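Excinuclease ABC, subunit A. (Deinococcus radiodurans, PDB 2VF7) binds and hydrolyses ATP and binds DNA and zinc as a UvrA-family ABC protein that probably takes part in recognising damaged DNA for excision repair. Local coordinates at residues R314-L317 with A318-S321; L373-T377 with P378-P382; G535-L539 with V540-L544. The protein carries 1 engineered substitution. All blocks are in the same frame, centred on the assembly; numbering follows the deposited sequence.

In the fold
All three contacts are local, each within one continuous run of chain, and they lie around or near the ADP bound at Lys536. Contact 3 is the most deeply buried: it forms the start of helix 536-551 and meets the phosphates with backbone amides, an ammonium and a hydroxyl. Contact 2, partly buried, is a loop turn that sets the guanidinium of Arg375 over the adenine. Contacts 2 and 3 do not touch, their nearest atoms being about 6 Å apart, but both touch this ADP, one at its base and the other at its phosphates. Contact 1, also partly buried, is a helix start without bonds to the nucleotide; it packs directly on contact 2 through Leu373.

Contact 1: R314-L317 with A318-S321; sequences RLPL and ARVS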
ATOM      1  N   ARG A 314      31.191   4.763  10.885  1.00 53.02           N
ATOM      2  CA  ARG A 314      32.186   4.209   9.969  1.00 53.67           C
ATOM      3  C   ARG A 314      32.746   2.867  10.447  1.00 53.43           C
ATOM      4  O   ARG A 314      33.166   2.038   9.635  1.00 53.68           O
ATOM      5  CB  ARG A 314      33.312   5.211   9.716  1.00 53.99           C
ATOM      6  CG  ARG A 314      32.981   6.203   8.620  1.00 56.03           C
ATOM      7  CD  ARG A 314      33.533   7.573   8.925  1.00 59.31           C
ATOM      8  NE  ARG A 314      33.202   8.501   7.847  1.00 62.48           N
ATOM      9  CZ  ARG A 314      34.097   9.082   7.049  0.80 64.27           C
ATOM     10  NH1 ARG A 314      35.399   8.850   7.215  0.80 64.01           N
ATOM     11  NH2 ARG A 314      33.689   9.907   6.087  0.80 64.45           N
ATOM     12  N   LEU A 315      32.714   2.652  11.758  1.00 53.16           N
ATOM     13  CA  LEU A 315      33.344   1.492  12.382  1.00 52.95           C
ATOM     14  C   LEU A 315      32.591   0.184  12.153  1.00 52.72           C
ATOM     15  O   LEU A 315      31.373   0.194  11.969  1.00 53.18           O
ATOM     16  CB  LEU A 315      33.498   1.735  13.886  1.00 53.35           C
ATOM     17  CG  LEU A 315      34.217   2.992  14.366  1.00 53.34           C
ATOM     18  CD1 LEU A 315      34.408   2.900  15.870  1.00 53.33           C
ATOM     19  CD2 LEU A 315      35.551   3.175  13.649  1.00 54.02           C
ATOM     20  N   PRO A 316      33.310  -0.953  12.154  1.00 52.40           N
ATOM     21  CA  PRO A 316      32.623  -2.230  12.050  1.00 52.34           C
ATOM     22  C   PRO A 316      31.716  -2.492  13.245  1.00 52.43           C
ATOM     23  O   PRO A 316      31.979  -1.997  14.346  1.00 52.22           O
ATOM     24  CB  PRO A 316      33.768  -3.252  12.039  1.00 52.24           C
ATOM     25  CG  PRO A 316      34.959  -2.494  11.648  1.00 52.50           C
ATOM     26  CD  PRO A 316      34.770  -1.130  12.212  1.00 52.42           C
ATOM     27  N   LEU A 317      30.669  -3.282  13.023  1.00 52.45           N
ATOM     28  CA  LEU A 317      29.733  -3.676  14.082  1.00 52.44           C
ATOM     29  C   LEU A 317      30.418  -4.310  15.308  1.00 52.25           C
ATOM     30  O   LEU A 317      29.958  -4.146  16.441  1.00 52.43           O
ATOM     31  CB  LEU A 317      28.655  -4.606  13.513  1.00 52.24           C
ATOM     32  CG  LEU A 317      27.926  -4.118  12.258  1.00 52.39           C
ATOM     33  CD1 LEU A 317      27.191  -5.263  11.594  1.00 52.10           C
ATOM     34  CD2 LEU A 317      26.966  -2.965  12.564  1.00 52.86           C
ATOM     35  N   ALA A 318      31.517  -5.023  15.066  1.00 52.27           N
ATOM     36  CA  ALA A 318      32.308  -5.657  16.121  1.00 52.15           C
ATOM     37  C   ALA A 318      33.004  -4.637  17.020  1.00 52.38           C
ATOM     38  O   ALA A 318      33.126  -4.849  18.233  1.00 52.45           O
ATOM     39  CB  ALA A 318      33.333  -6.601  15.515  1.00 51.94           C
ATOM     40  N   ARG A 319      33.461  -3.541  16.416  1.00 52.53           N
ATOM     41  CA  ARG A 319      34.131  -2.467  17.137  1.00 52.81           C
ATOM     42  C   ARG A 319      33.149  -1.640  17.956  1.00 52.74           C
ATOM     43  O   ARG A 319      33.453  -1.256  19.087  1.00 52.97           O
ATOM     44  CB  ARG A 319      34.923  -1.567  16.179  1.00 53.02           C
ATOM     45  CG  ARG A 319      36.131  -2.244  15.514  1.00 54.15           C
ATOM     46  CD  ARG A 319      37.240  -2.562  16.506  1.00 56.60           C
ATOM     47  NE  ARG A 319      38.087  -1.405  16.792  1.00 58.42           N
ATOM     48  CZ  ARG A 319      38.977  -1.348  17.782  1.00 59.03           C
ATOM     49  NH1 ARG A 319      39.144  -2.378  18.609  1.00 59.55           N
ATOM     50  NH2 ARG A 319      39.702  -0.250  17.952  1.00 59.82           N
ATOM     51  N   VAL A 320      31.976  -1.374  17.379  1.00 52.68           N
ATOM     52  CA  VAL A 320      30.896  -0.681  18.086  1.00 52.64           C
ATOM     53  C   VAL A 320      30.446  -1.503  19.302  1.00 52.86           C
ATOM     54  O   VAL A 320      30.193  -0.950  20.369  1.00 52.73           O
ATOM     55  CB  VAL A 320      29.687  -0.380  17.160  1.00 52.20           C
ATOM     56  CG1 VAL A 320      28.540   0.224  17.940  1.00 51.85           C
ATOM     57  CG2 VAL A 320      30.086   0.563  16.028  1.00 52.67           C
ATOM     58  N   SER A 321      30.366  -2.821  19.127  1.00 53.29           N
ATOM     59  CA  SER A 321      29.956  -3.737  20.194  1.00 53.51           C
ATOM     60  C   SER A 321      30.848  -3.616  21.419  1.00 53.83           C
ATOM     61  O   SER A 321      30.357  -3.372  22.528  1.00 53.96           O
ATOM     62  CB  SER A 321      29.954  -5.186  19.691  1.00 53.56           C
ATOM     63  OG  SER A 321      29.191  -6.032  20.536  1.00 52.89           O
TER
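Pro316 O accepts from Val320 N and, weakly, from Arg319 N, which places Pro316 at the N-cap of helix 317-328. Val320 N reaches Pro316 O at 3.1 Å with an N-H...O angle of 165°, the regular i to i+4 bond of an alpha helix. Arg319 N is about as close to Pro316 O, at 3.0 Å, but its hydrogen points off the line. Leu317, the residue most covered here, carries the pattern one step further: Leu317 O accepts from Ser321 N at 3.0 Å, while its CB lies against the start of Ala318 and the rest of its side chain leads away from the turn.

The side chains of Pro316 and Arg319 lie alongside each other and point the same way. It is the aliphatic root of the arginine that does the touching: Arg319 CG rests 3.7 Å from Pro316 CD and a little further from CG of the ring. This follows from the first torsion, which sets CG anti to the carbonyl carbon (chi1 -67°) and lays it against the proline. The chain then bends at both following bonds, and the guanidinium leaves the ring to make a salt bridge through NH1 with Glu322. Val320 CG2 packs against the same carbonyl oxygen, 3.6 Å from Pro316 O, and meets Leu315 CB at 4.2 Å, a modest apolar touch beside the turn.

The Leu317 side chain heads into the interior, onto Leu360 and Leu364 of helix 345-365. Ala318 and Ser321 pack on that helix too, at Leu364 and Val357. Backbone hydrogen bonds between Leu317 and Leu371 and between Ala318 and Gly369 join this helix start to the loop that follows helix 345-365, where Leu373 also packs against Leu317 and Val320.

Contact 2: L373-T377 with P378-P382; sequences LDRST and PTLSP. With ADP (adenosine-5'-diphosphate), chain D.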
ATOM      1  N   LEU A 373      28.138   0.257   9.757  1.00 48.21           N
ATOM      2  CA  LEU A 373      26.724   0.631   9.668  1.00 48.82           C
ATOM      3  C   LEU A 373      26.375   1.740   8.653  1.00 49.03           C
ATOM      4  O   LEU A 373      25.198   2.000   8.400  1.00 49.30           O
ATOM      5  CB  LEU A 373      26.056   0.814  11.053  1.00 49.08           C
ATOM      6  CG  LEU A 373      26.589   1.517  12.304  1.00 48.80           C
ATOM      7  CD1 LEU A 373      25.514   1.428  13.357  1.00 48.33           C
ATOM      8  CD2 LEU A 373      27.865   0.908  12.845  1.00 50.49           C
ATOM      9  N   ASP A 374      27.393   2.342   8.036  1.00 49.42           N
ATOM     10  CA  ASP A 374      27.185   3.292   6.927  1.00 49.62           C
ATOM     11  C   ASP A 374      27.219   2.616   5.544  1.00 49.53           C
ATOM     12  O   ASP A 374      26.961   3.251   4.518  1.00 49.54           O
ATOM     13  CB  ASP A 374      28.175   4.471   7.008  1.00 49.98           C
ATOM     14  CG  ASP A 374      29.651   4.039   6.907  1.00 51.74           C
ATOM     15  OD1 ASP A 374      29.950   2.824   6.851  1.00 53.06           O
ATOM     16  OD2 ASP A 374      30.526   4.939   6.880  1.00 53.28           O
ATOM     17  N   ARG A 375      27.515   1.318   5.538  1.00 49.47           N
ATOM     18  CA  ARG A 375      27.659   0.523   4.324  1.00 48.97           C
ATOM     19  C   ARG A 375      26.341   0.386   3.575  1.00 49.68           C
ATOM     20  O   ARG A 375      25.318  -0.029   4.148  1.00 49.30           O
ATOM     21  CB  ARG A 375      28.225  -0.854   4.693  1.00 48.82           C
ATOM     22  CG  ARG A 375      28.245  -1.889   3.590  1.00 47.37           C
ATOM     23  CD  ARG A 375      29.440  -1.725   2.692  1.00 46.29           C
ATOM     24  NE  ARG A 375      29.498  -2.772   1.681  1.00 44.92           N
ATOM     25  CZ  ARG A 375      30.214  -3.888   1.790  1.00 44.48           C
ATOM     26  NH1 ARG A 375      30.948  -4.118   2.871  1.00 43.63           N
ATOM     27  NH2 ARG A 375      30.192  -4.782   0.812  1.00 42.84           N
ATOM     28  N   SER A 376      26.389   0.738   2.290  1.00 50.31           N
ATOM     29  CA  SER A 376      25.240   0.753   1.388  1.00 51.17           C
ATOM     30  C   SER A 376      24.785  -0.644   1.019  1.00 51.42           C
ATOM     31  O   SER A 376      25.606  -1.507   0.726  1.00 51.35           O
ATOM     32  CB  SER A 376      25.591   1.509   0.105  1.00 51.31           C
ATOM     33  OG  SER A 376      24.889   2.736   0.023  1.00 53.31           O
ATOM     34  N   THR A 377      23.472  -0.849   1.008  1.00 51.97           N
ATOM     35  CA  THR A 377      22.899  -2.166   0.753  1.00 52.96           C
ATOM     36  C   THR A 377      23.104  -2.751  -0.653  1.00 53.34           C
ATOM     37  O   THR A 377      23.140  -3.978  -0.797  1.00 53.93           O
ATOM     38  CB  THR A 377      21.394  -2.242   1.135  1.00 52.89           C
ATOM     39  OG1 THR A 377      20.730  -1.053   0.708  1.00 53.93           O
ATOM     40  CG2 THR A 377      21.238  -2.386   2.644  1.00 53.04           C
ATOM     41  N   PRO A 378      23.193  -1.901  -1.693  1.00 53.53           N
ATOM     42  CA  PRO A 378      23.479  -2.470  -3.006  1.00 53.69           C
ATOM     43  C   PRO A 378      24.953  -2.867  -3.216  1.00 53.90           C
ATOM     44  O   PRO A 378      25.282  -3.518  -4.216  1.00 54.39           O
ATOM     45  CB  PRO A 378      23.082  -1.339  -3.973  1.00 53.78           C
ATOM     46  CG  PRO A 378      22.407  -0.302  -3.133  1.00 53.38           C
ATOM     47  CD  PRO A 378      22.988  -0.447  -1.785  1.00 53.55           C
ATOM     48  N   THR A 379      25.835  -2.484  -2.292  1.00 53.58           N
ATOM     49  CA  THR A 379      27.227  -2.907  -2.371  1.00 52.95           C
ATOM     50  C   THR A 379      27.430  -4.258  -1.673  1.00 53.03           C
ATOM     51  O   THR A 379      28.549  -4.778  -1.615  1.00 52.42           O
ATOM     52  CB  THR A 379      28.190  -1.846  -1.799  1.00 53.18           C
ATOM     53  OG1 THR A 379      28.091  -1.809  -0.367  1.00 53.63           O
ATOM     54  CG2 THR A 379      27.894  -0.476  -2.379  1.00 52.01           C
ATOM     55  N   LEU A 380      26.328  -4.822  -1.174  1.00 53.21           N
ATOM     56  CA  LEU A 380      26.313  -6.088  -0.440  1.00 53.76           C
ATOM     57  C   LEU A 380      25.913  -7.284  -1.324  1.00 54.61           C
ATOM     58  O   LEU A 380      24.996  -7.177  -2.150  1.00 55.45           O
ATOM     59  CB  LEU A 380      25.325  -5.970   0.724  1.00 53.60           C
ATOM     60  CG  LEU A 380      25.703  -5.783   2.201  1.00 52.40           C
ATOM     61  CD1 LEU A 380      27.037  -5.174   2.391  1.00 52.72           C
ATOM     62  CD2 LEU A 380      24.645  -4.948   2.879  1.00 51.70           C
ATOM     63  N   SER A 381      26.571  -8.423  -1.128  1.00 55.13           N
ATOM     64  CA  SER A 381      26.245  -9.643  -1.859  1.00 55.79           C
ATOM     65  C   SER A 381      24.855 -10.179  -1.453  1.00 56.87           C
ATOM     66  O   SER A 381      24.372  -9.895  -0.352  1.00 56.88           O
ATOM     67  CB  SER A 381      27.329 -10.694  -1.622  1.00 55.58           C
ATOM     68  OG  SER A 381      27.261 -11.252  -0.313  1.00 56.26           O
ATOM     69  N   PRO A 382      24.188 -10.942  -2.345  1.00 57.63           N
ATOM     70  CA  PRO A 382      22.861 -11.499  -1.983  1.00 57.67           C
ATOM     71  C   PRO A 382      22.831 -12.270  -0.656  1.00 58.22           C
ATOM     72  O   PRO A 382      21.810 -12.263   0.036  1.00 58.86           O
ATOM     73  CB  PRO A 382      22.557 -12.448  -3.143  1.00 57.84           C
ATOM     74  CG  PRO A 382      23.301 -11.870  -4.294  1.00 57.63           C
ATOM     75  CD  PRO A 382      24.579 -11.309  -3.719  1.00 57.25           C
TER
HETATM   76  PB  ADP D 901      34.756 -11.311   1.148  1.00 44.43           P
HETATM   77  O1B ADP D 901      33.420 -11.577   1.793  1.00 43.63           O
HETATM   78  O2B ADP D 901      34.735 -11.025  -0.327  1.00 43.89           O
HETATM   79  O3B ADP D 901      35.769 -12.344   1.561  1.00 43.89           O
HETATM   80  PA  ADP D 901      35.300  -8.460   1.069  1.00 44.89           P
HETATM   81  O1A ADP D 901      33.956  -7.813   1.164  1.00 46.20           O
HETATM   82  O2A ADP D 901      36.003  -8.569  -0.246  1.00 44.70           O
HETATM   83  O3A ADP D 901      35.280  -9.911   1.784  1.00 44.94           O
HETATM   84  O5' ADP D 901      36.247  -7.538   1.998  1.00 48.88           O
HETATM   85  C5' ADP D 901      36.222  -7.632   3.417  1.00 50.38           C
HETATM   86  C4' ADP D 901      36.379  -6.288   4.110  1.00 52.91           C
HETATM   87  O4' ADP D 901      36.289  -5.206   3.187  1.00 54.38           O
HETATM   88  C3' ADP D 901      35.218  -6.121   5.073  1.00 55.85           C
HETATM   89  O3' ADP D 901      35.675  -5.486   6.265  1.00 56.17           O
HETATM   90  C2' ADP D 901      34.241  -5.231   4.329  1.00 56.44           C
HETATM   91  O2' ADP D 901      33.359  -4.495   5.188  1.00 57.99           O
HETATM   92  C1' ADP D 901      35.167  -4.359   3.502  1.00 55.69           C
HETATM   93  N9  ADP D 901      34.477  -3.882   2.279  1.00 55.64           N
HETATM   94  C8  ADP D 901      34.280  -4.600   1.148  1.00 56.04           C
HETATM   95  N7  ADP D 901      33.626  -3.881   0.207  1.00 55.99           N
HETATM   96  C5  ADP D 901      33.386  -2.667   0.753  1.00 56.09           C
HETATM   97  C6  ADP D 901      32.725  -1.412   0.310  1.00 56.05           C
HETATM   98  N6  ADP D 901      32.182  -1.331  -0.931  1.00 56.18           N
HETATM   99  N1  ADP D 901      32.688  -0.369   1.174  1.00 55.79           N
HETATM  100  C2  ADP D 901      33.219  -0.446   2.416  1.00 55.83           C
HETATM  101  N3  ADP D 901      33.835  -1.554   2.884  1.00 56.20           N
HETATM  102  C4  ADP D 901      33.948  -2.674   2.115  1.00 55.47           C
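Arg375 grips Thr379 side-on with two nitrogens, one for each of two oxygens. NE donates to Thr379 OG1 at 2.7 Å (158°) and NH2 to Thr379 O at 2.9 Å (166°). Both acceptors lie in the plane of the guanidinium, although NH2 approaches the carbonyl from above the carbonyl's own plane. The two bonds together fix the rotation of the group. While accepting from Arg375 NE, Thr379 OG1 donates to Ser376 O at 2.7 Å, so the hydroxyl is itself held in place and positions the arginine from the second shell.

Backbone bonds close the turn. Thr379 N also donates to Ser376 O, which therefore accepts twice from one residue, and Leu380 N makes a weak bond to Thr377 O. Thr377 OG1 faces elsewhere and accepts from Ser108 N.

Stacking and van der Waals packing cover the two faces of the guanidinium. With CG anti to the backbone N (chi1 171°) and a bend at the next bond, the arginine runs back over its own loop, and Leu380 CD1 packs 3.5 Å from Arg375 CZ, offset toward the rim of one face. On the opposite face the adenine stacks over the centre, with ADP C5 3.6 Å from Arg375 CZ. With an alanine here, the adenine would probably lose its flat cover, and Thr379 O its guanidinium donor.

Ser381, whose OG caps helix 382-393 at Glu384 N, belongs with Leu380 and Pro382 to a sequence consistent with a variant ABC signature motif. Through the stacked Arg375, the turn forms the adenine side of an ADP site whose phosphates are held by P-loop residues far along the chain, among them Gly533, Gly535, Lys536 and Thr538, consistent with the composite sites of UvrA proteins, in which both ATPase halves contribute.

Contact 3: G535-L539 with V540-L544; sequences GKSTL and VSQAL. With ADP (adenosine-5'-diphosphate), chain D.
The P-loop (Walker A motif) of the second ATPase half ends in this first stretch of helix 536-551, where Lys536 is bonded to Val540 and Ser537 to Gln542 through the backbone. Val540 N bonds Lys536 O at 2.7 Å, an ordinary alpha-helical step. The helix then widens: Gln542 N reaches Ser537 O at 3.0 Å, and Ala543 N and Leu544 N likewise skip to Thr538 O and Leu539 O, each five residues back, as in a pi-type turn. Ser541 N is left with a weak bond to Ser537 O.

At the N-cap, Gly535 has a positive phi (143°) that would drive a beta carbon into the preceding carbonyl oxygen, which favours glycine; its amide donates to ADP O3B at 3.2 Å. The Lys536 chain bends at its last two torsions and curls round that oxygen, bringing NZ to 2.8 Å from O3B; Gly530 O is a second partner of NZ. Ser537 N donates to ADP O2B, whose placement is less sure. Thr538 N bonds ADP O2A weakly, and Thr538 OG1 bonds it at a doubtful, unusually short distance. The extended Gln542 side chain crosses that of Thr538 at a slant, OE1 a loose 4.2 Å from Thr538 CG2.

Backbone amides, an ammonium and a hydroxyl thus converge on the diphosphate at the N-terminal end of a helix, and the helix dipole would probably add to the stabilisation of its negative charge.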
ATOM      1  N   GLY A 535      38.472 -10.818   2.262  1.00 52.25           N
ATOM      2  CA  GLY A 535      39.051  -9.896   1.288  1.00 52.09           C
ATOM      3  C   GLY A 535      39.225 -10.443  -0.115  1.00 52.22           C
ATOM      4  O   GLY A 535      39.809  -9.790  -0.965  1.00 52.34           O
ATOM      5  N   LYS A 536      38.703 -11.639  -0.357  1.00 52.67           N
ATOM      6  CA  LYS A 536      38.733 -12.311  -1.668  1.00 52.69           C
ATOM      7  C   LYS A 536      38.130 -11.444  -2.768  1.00 53.26           C
ATOM      8  O   LYS A 536      38.756 -11.162  -3.796  1.00 54.10           O
ATOM      9  CB  LYS A 536      37.925 -13.618  -1.587  1.00 52.80           C
ATOM     10  CG  LYS A 536      37.976 -14.317  -0.258  1.00 49.98           C
ATOM     11  CD  LYS A 536      37.211 -15.604  -0.334  1.00 50.26           C
ATOM     12  CE  LYS A 536      35.699 -15.399  -0.298  1.00 48.87           C
ATOM     13  NZ  LYS A 536      35.266 -15.033   1.076  1.00 48.74           N
ATOM     14  N   SER A 537      36.889 -11.040  -2.541  1.00 53.18           N
ATOM     15  CA  SER A 537      36.198 -10.101  -3.392  1.00 53.05           C
ATOM     16  C   SER A 537      36.951  -8.767  -3.545  1.00 52.94           C
ATOM     17  O   SER A 537      37.001  -8.205  -4.645  1.00 53.29           O
ATOM     18  CB  SER A 537      34.750  -9.939  -2.893  1.00 52.93           C
ATOM     19  OG  SER A 537      34.237  -8.647  -3.128  1.00 54.20           O
ATOM     20  N   THR A 538      37.557  -8.287  -2.458  1.00 52.87           N
ATOM     21  CA  THR A 538      38.367  -7.060  -2.469  1.00 52.71           C
ATOM     22  C   THR A 538      39.658  -7.237  -3.266  1.00 52.97           C
ATOM     23  O   THR A 538      40.095  -6.311  -3.943  1.00 53.59           O
ATOM     24  CB  THR A 538      38.703  -6.566  -1.034  1.00 52.62           C
ATOM     25  OG1 THR A 538      37.539  -6.654  -0.204  1.00 53.62           O
ATOM     26  CG2 THR A 538      39.155  -5.134  -1.041  1.00 52.11           C
ATOM     27  N   LEU A 539      40.269  -8.420  -3.180  1.00 53.19           N
ATOM     28  CA  LEU A 539      41.468  -8.749  -3.955  1.00 52.76           C
ATOM     29  C   LEU A 539      41.173  -9.025  -5.430  1.00 53.34           C
ATOM     30  O   LEU A 539      41.814  -8.452  -6.307  1.00 53.25           O
ATOM     31  CB  LEU A 539      42.191  -9.948  -3.345  1.00 52.76           C
ATOM     32  CG  LEU A 539      43.486 -10.448  -4.005  1.00 52.53           C
ATOM     33  CD1 LEU A 539      44.635  -9.470  -3.845  1.00 49.99           C
ATOM     34  CD2 LEU A 539      43.870 -11.797  -3.440  1.00 52.02           C
ATOM     35  N   VAL A 540      40.192  -9.892  -5.692  1.00 53.71           N
ATOM     36  CA  VAL A 540      39.984 -10.460  -7.028  1.00 53.71           C
ATOM     37  C   VAL A 540      39.068  -9.613  -7.892  1.00 54.30           C
ATOM     38  O   VAL A 540      39.462  -9.180  -8.965  1.00 54.29           O
ATOM     39  CB  VAL A 540      39.440 -11.911  -6.954  1.00 53.82           C
ATOM     40  CG1 VAL A 540      39.204 -12.477  -8.347  1.00 52.44           C
ATOM     41  CG2 VAL A 540      40.392 -12.807  -6.158  1.00 52.96           C
ATOM     42  N   SER A 541      37.844  -9.384  -7.419  1.00 55.01           N
ATOM     43  CA  SER A 541      36.855  -8.619  -8.172  1.00 55.86           C
ATOM     44  C   SER A 541      37.184  -7.134  -8.230  1.00 56.31           C
ATOM     45  O   SER A 541      37.127  -6.516  -9.295  1.00 57.16           O
ATOM     46  CB  SER A 541      35.449  -8.848  -7.615  1.00 55.61           C
ATOM     47  OG  SER A 541      35.077 -10.203  -7.793  1.00 56.34           O
ATOM     48  N   GLN A 542      37.540  -6.555  -7.095  1.00 56.78           N
ATOM     49  CA  GLN A 542      37.846  -5.129  -7.063  1.00 56.99           C
ATOM     50  C   GLN A 542      39.274  -4.815  -7.503  1.00 57.09           C
ATOM     51  O   GLN A 542      39.466  -4.216  -8.542  1.00 57.48           O
ATOM     52  CB  GLN A 542      37.503  -4.527  -5.697  1.00 57.04           C
ATOM     53  CG  GLN A 542      36.031  -4.754  -5.300  1.00 56.78           C
ATOM     54  CD  GLN A 542      35.726  -4.319  -3.877  1.00 57.08           C
ATOM     55  OE1 GLN A 542      36.225  -3.285  -3.410  1.00 58.46           O
ATOM     56  NE2 GLN A 542      34.895  -5.097  -3.180  1.00 55.19           N
ATOM     57  N   ALA A 543      40.273  -5.245  -6.741  1.00 57.72           N
ATOM     58  CA  ALA A 543      41.667  -4.844  -6.993  1.00 57.90           C
ATOM     59  C   ALA A 543      42.276  -5.414  -8.265  1.00 58.21           C
ATOM     60  O   ALA A 543      42.839  -4.670  -9.067  1.00 58.56           O
ATOM     61  CB  ALA A 543      42.557  -5.174  -5.792  1.00 57.83           C
ATOM     62  N   LEU A 544      42.182  -6.726  -8.452  1.00 58.66           N
ATOM     63  CA  LEU A 544      42.765  -7.341  -9.633  1.00 59.02           C
ATOM     64  C   LEU A 544      42.166  -6.705 -10.875  1.00 59.57           C
ATOM     65  O   LEU A 544      42.875  -6.062 -11.640  1.00 59.55           O
ATOM     66  CB  LEU A 544      42.550  -8.858  -9.647  1.00 59.16           C
ATOM     67  CG  LEU A 544      43.144  -9.596 -10.861  1.00 58.90           C
ATOM     68  CD1 LEU A 544      44.636  -9.330 -10.998  1.00 58.25           C
ATOM     69  CD2 LEU A 544      42.901 -11.082 -10.790  1.00 58.53           C
TER
HETATM   70  PB  ADP D 901      34.756 -11.311   1.148  1.00 44.43           P
HETATM   71  O1B ADP D 901      33.420 -11.577   1.793  1.00 43.63           O
HETATM   72  O2B ADP D 901      34.735 -11.025  -0.327  1.00 43.89           O
HETATM   73  O3B ADP D 901      35.769 -12.344   1.561  1.00 43.89           O
HETATM   74  PA  ADP D 901      35.300  -8.460   1.069  1.00 44.89           P
HETATM   75  O1A ADP D 901      33.956  -7.813   1.164  1.00 46.20           O
HETATM   76  O2A ADP D 901      36.003  -8.569  -0.246  1.00 44.70           O
HETATM   77  O3A ADP D 901      35.280  -9.911   1.784  1.00 44.94           O
HETATM   78  O5' ADP D 901      36.247  -7.538   1.998  1.00 48.88           O
HETATM   79  C5' ADP D 901      36.222  -7.632   3.417  1.00 50.38           C
HETATM   80  C4' ADP D 901      36.379  -6.288   4.110  1.00 52.91           C
HETATM   81  O4' ADP D 901      36.289  -5.206   3.187  1.00 54.38           O
HETATM   82  C3' ADP D 901      35.218  -6.121   5.073  1.00 55.85           C
HETATM   83  O3' ADP D 901      35.675  -5.486   6.265  1.00 56.17           O
HETATM   84  C2' ADP D 901      34.241  -5.231   4.329  1.00 56.44           C
HETATM   85  O2' ADP D 901      33.359  -4.495   5.188  1.00 57.99           O
HETATM   86  C1' ADP D 901      35.167  -4.359   3.502  1.00 55.69           C
HETATM   87  N9  ADP D 901      34.477  -3.882   2.279  1.00 55.64           N
HETATM   88  C8  ADP D 901      34.280  -4.600   1.148  1.00 56.04           C
HETATM   89  N7  ADP D 901      33.626  -3.881   0.207  1.00 55.99           N
HETATM   90  C5  ADP D 901      33.386  -2.667   0.753  1.00 56.09           C
HETATM   91  C6  ADP D 901      32.725  -1.412   0.310  1.00 56.05           C
HETATM   92  N6  ADP D 901      32.182  -1.331  -0.931  1.00 56.18           N
HETATM   93  N1  ADP D 901      32.688  -0.369   1.174  1.00 55.79           N
HETATM   94  C2  ADP D 901      33.219  -0.446   2.416  1.00 55.83           C
HETATM   95  N3  ADP D 901      33.835  -1.554   2.884  1.00 56.20           N
HETATM   96  C4  ADP D 901      33.948  -2.674   2.115  1.00 55.47           C